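Local coordinates for protein integrase (Bovine immunodeficiency virus, PDB 3KKS) that probably inserts reverse-transcribed viral DNA into the host genome, this chain being the catalytic core domain of the retroviral integrase, at residues V28-I33 with L122-L127. Numbering follows the deposited sequence.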
ATOM      1  N   VAL A  28      -3.636  -3.017  -3.689  1.00 22.46           N
ATOM      2  CA  VAL A  28      -2.328  -2.928  -3.059  1.00 22.23           C
ATOM      3  C   VAL A  28      -1.324  -2.150  -3.887  1.00 23.56           C
ATOM      4  O   VAL A  28      -1.284  -2.275  -5.113  1.00 24.78           O
ATOM      5  CB  VAL A  28      -1.724  -4.328  -2.808  1.00 21.76           C
ATOM      6  CG1 VAL A  28      -0.396  -4.195  -2.040  1.00 20.94           C
ATOM      7  CG2 VAL A  28      -2.705  -5.189  -2.028  1.00 19.69           C
ATOM      8  N   GLU A  29      -0.527  -1.341  -3.197  1.00 24.16           N
ATOM      9  CA  GLU A  29       0.540  -0.559  -3.808  1.00 23.55           C
ATOM     10  C   GLU A  29       1.779  -0.827  -2.973  1.00 23.61           C
ATOM     11  O   GLU A  29       1.705  -0.855  -1.744  1.00 24.03           O
ATOM     12  CB  GLU A  29       0.227   0.925  -3.776  1.00 27.66           C
ATOM     13  CG  GLU A  29      -0.103   1.488  -5.132  1.00 32.61           C
ATOM     14  CD  GLU A  29       0.853   1.009  -6.215  1.00 37.31           C
ATOM     15  OE1 GLU A  29       2.091   1.090  -6.019  1.00 36.96           O
ATOM     16  OE2 GLU A  29       0.356   0.554  -7.268  1.00 39.55           O
ATOM     17  N   ALA A  30       2.911  -1.041  -3.627  1.00 21.42           N
ATOM     18  CA  ALA A  30       4.141  -1.328  -2.900  1.00 23.26           C
ATOM     19  C   ALA A  30       5.320  -0.795  -3.678  1.00 23.79           C
ATOM     20  O   ALA A  30       5.218  -0.562  -4.882  1.00 23.43           O
ATOM     21  CB  ALA A  30       4.290  -2.842  -2.677  1.00 19.36           C
ATOM     22  N   GLN A  31       6.442  -0.621  -2.994  1.00 24.64           N
ATOM     23  CA  GLN A  31       7.631  -0.077  -3.635  1.00 26.95           C
ATOM     24  C   GLN A  31       8.855  -0.523  -2.851  1.00 25.44           C
ATOM     25  O   GLN A  31       8.841  -0.489  -1.625  1.00 25.30           O
ATOM     26  CB  GLN A  31       7.561   1.452  -3.606  1.00 29.41           C
ATOM     27  CG  GLN A  31       8.004   2.148  -4.867  1.00 39.77           C
ATOM     28  CD  GLN A  31       6.877   2.305  -5.872  1.00 43.24           C
ATOM     29  OE1 GLN A  31       6.320   1.326  -6.363  1.00 46.28           O
ATOM     30  NE2 GLN A  31       6.538   3.548  -6.183  1.00 45.44           N
ATOM     31  N   VAL A  32       9.904  -0.952  -3.543  1.00 25.40           N
ATOM     32  CA  VAL A  32      11.133  -1.345  -2.858  1.00 26.55           C
ATOM     33  C   VAL A  32      11.846  -0.055  -2.444  1.00 27.18           C
ATOM     34  O   VAL A  32      11.879   0.900  -3.214  1.00 28.35           O
ATOM     35  CB  VAL A  32      12.098  -2.114  -3.784  1.00 25.58           C
ATOM     36  CG1 VAL A  32      13.420  -2.356  -3.055  1.00 26.95           C
ATOM     37  CG2 VAL A  32      11.485  -3.424  -4.218  1.00 23.59           C
ATOM     38  N   ILE A  33      12.412  -0.016  -1.243  1.00 27.92           N
ATOM     39  CA  ILE A  33      13.132   1.184  -0.810  1.00 29.60           C
ATOM     40  C   ILE A  33      14.550   0.848  -0.306  1.00 32.12           C
ATOM     41  O   ILE A  33      14.783  -0.228   0.250  1.00 29.42           O
ATOM     42  CB  ILE A  33      12.350   1.948   0.281  1.00 28.88           C
ATOM     43  CG1 ILE A  33      12.039   1.028   1.453  1.00 25.27           C
ATOM     44  CG2 ILE A  33      11.050   2.512  -0.307  1.00 28.79           C
ATOM     45  CD1 ILE A  33      11.319   1.717   2.563  1.00 28.08           C
ATOM     46  N   LEU A 122       4.880  -7.597 -10.894  1.00 19.73           N
ATOM     47  CA  LEU A 122       4.009  -8.688 -11.324  1.00 20.19           C
ATOM     48  C   LEU A 122       3.128  -9.174 -10.177  1.00 19.95           C
ATOM     49  O   LEU A 122       1.987  -9.574 -10.393  1.00 20.28           O
ATOM     50  CB  LEU A 122       4.832  -9.853 -11.863  1.00 18.30           C
ATOM     51  CG  LEU A 122       5.581  -9.652 -13.181  1.00 22.27           C
ATOM     52  CD1 LEU A 122       6.342 -10.937 -13.495  1.00 20.53           C
ATOM     53  CD2 LEU A 122       4.614  -9.334 -14.308  1.00 23.78           C
ATOM     54  N   ALA A 123       3.666  -9.149  -8.961  1.00 17.08           N
ATOM     55  CA  ALA A 123       2.904  -9.582  -7.798  1.00 19.46           C
ATOM     56  C   ALA A 123       1.726  -8.634  -7.558  1.00 21.18           C
ATOM     57  O   ALA A 123       0.654  -9.073  -7.141  1.00 22.43           O
ATOM     58  CB  ALA A 123       3.799  -9.628  -6.563  1.00 17.87           C
ATOM     59  N   LEU A 124       1.924  -7.341  -7.830  1.00 19.55           N
ATOM     60  CA  LEU A 124       0.873  -6.344  -7.628  1.00 19.59           C
ATOM     61  C   LEU A 124      -0.198  -6.416  -8.711  1.00 19.23           C
ATOM     62  O   LEU A 124      -1.377  -6.228  -8.440  1.00 19.73           O
ATOM     63  CB  LEU A 124       1.480  -4.935  -7.586  1.00 18.91           C
ATOM     64  CG  LEU A 124       2.362  -4.683  -6.358  1.00 20.40           C
ATOM     65  CD1 LEU A 124       3.229  -3.446  -6.555  1.00 19.26           C
ATOM     66  CD2 LEU A 124       1.463  -4.527  -5.131  1.00 20.57           C
ATOM     67  N   VAL A 125       0.229  -6.663  -9.940  1.00 17.82           N
ATOM     68  CA  VAL A 125      -0.680  -6.791 -11.065  1.00 20.33           C
ATOM     69  C   VAL A 125      -1.609  -7.983 -10.811  1.00 22.29           C
ATOM     70  O   VAL A 125      -2.807  -7.937 -11.101  1.00 19.89           O
ATOM     71  CB  VAL A 125       0.114  -7.048 -12.351  1.00 21.01           C
ATOM     72  CG1 VAL A 125      -0.803  -7.560 -13.444  1.00 25.10           C
ATOM     73  CG2 VAL A 125       0.803  -5.768 -12.779  1.00 23.38           C
ATOM     74  N   SER A 126      -1.020  -9.047 -10.276  1.00 21.26           N
ATOM     75  CA  SER A 126      -1.727 -10.276  -9.955  1.00 23.42           C
ATOM     76  C   SER A 126      -2.794 -10.032  -8.892  1.00 22.71           C
ATOM     77  O   SER A 126      -3.944 -10.445  -9.041  1.00 23.75           O
ATOM     78  CB  SER A 126      -0.721 -11.325  -9.445  1.00 24.58           C
ATOM     79  OG  SER A 126      -1.372 -12.477  -8.933  1.00 22.45           O
ATOM     80  N   LEU A 127      -2.400  -9.369  -7.813  1.00 22.41           N
ATOM     81  CA  LEU A 127      -3.309  -9.072  -6.714  1.00 22.88           C
ATOM     82  C   LEU A 127      -4.418  -8.118  -7.090  1.00 23.56           C
ATOM     83  O   LEU A 127      -5.571  -8.309  -6.709  1.00 23.59           O
ATOM     84  CB  LEU A 127      -2.541  -8.467  -5.535  1.00 23.60           C
ATOM     85  CG  LEU A 127      -1.482  -9.351  -4.871  1.00 23.73           C
ATOM     86  CD1 LEU A 127      -0.810  -8.584  -3.761  1.00 24.65           C
ATOM     87  CD2 LEU A 127      -2.135 -10.611  -4.326  1.00 22.93           C
TER
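Leu124 reaches from helix 116-129 to the edge strand 28-33 and touches Val28, Glu29 and Ala30. The fold is the RNase H-like core of retroviral integrases, a five-stranded mixed sheet flanked by helices. Segments 28-33 and 122-127 run nearly antiparallel, at 176°, with axes 8.5 Å apart at closest.

Leu124 carries most of the contact. Its CB points toward the strand. CG lies anti to the carbonyl carbon (chi1 -67°), and the two methyls share Ala30 CB, each about 4.1 Å from it. CD1 also comes to the Ala30 backbone, 3.8 Å from Ala30 N. CD2 goes on to Val28 and touches both main chain and side chain. It sits 3.6 Å from Val28 O and equally close to Val28 CG1. It also approaches Glu29 N, more loosely. The Leu124 and Val28 side chains cross at about a right angle.

Val28 CG1 is anti to its backbone N (chi1 -175°), and its other methyl serves the next helical turn. CG2 meets Leu127 CD1 at 4.3 Å. Leu127 also packs against Asp101, Leu102 and Arg105 of helix 89-109. On the strand side, Val28 and Ala30 both touch Val19 of the neighbouring strand 15-22. The contact joins the sheet edge to helix 116-129, and Leu127 carries the packing on to helix 89-109.

No hydrogen bond links the two segments. Val28 O nevertheless has a polar partner in the same helix, just beyond Leu127: it accepts a hydrogen bond from Asn128 ND2.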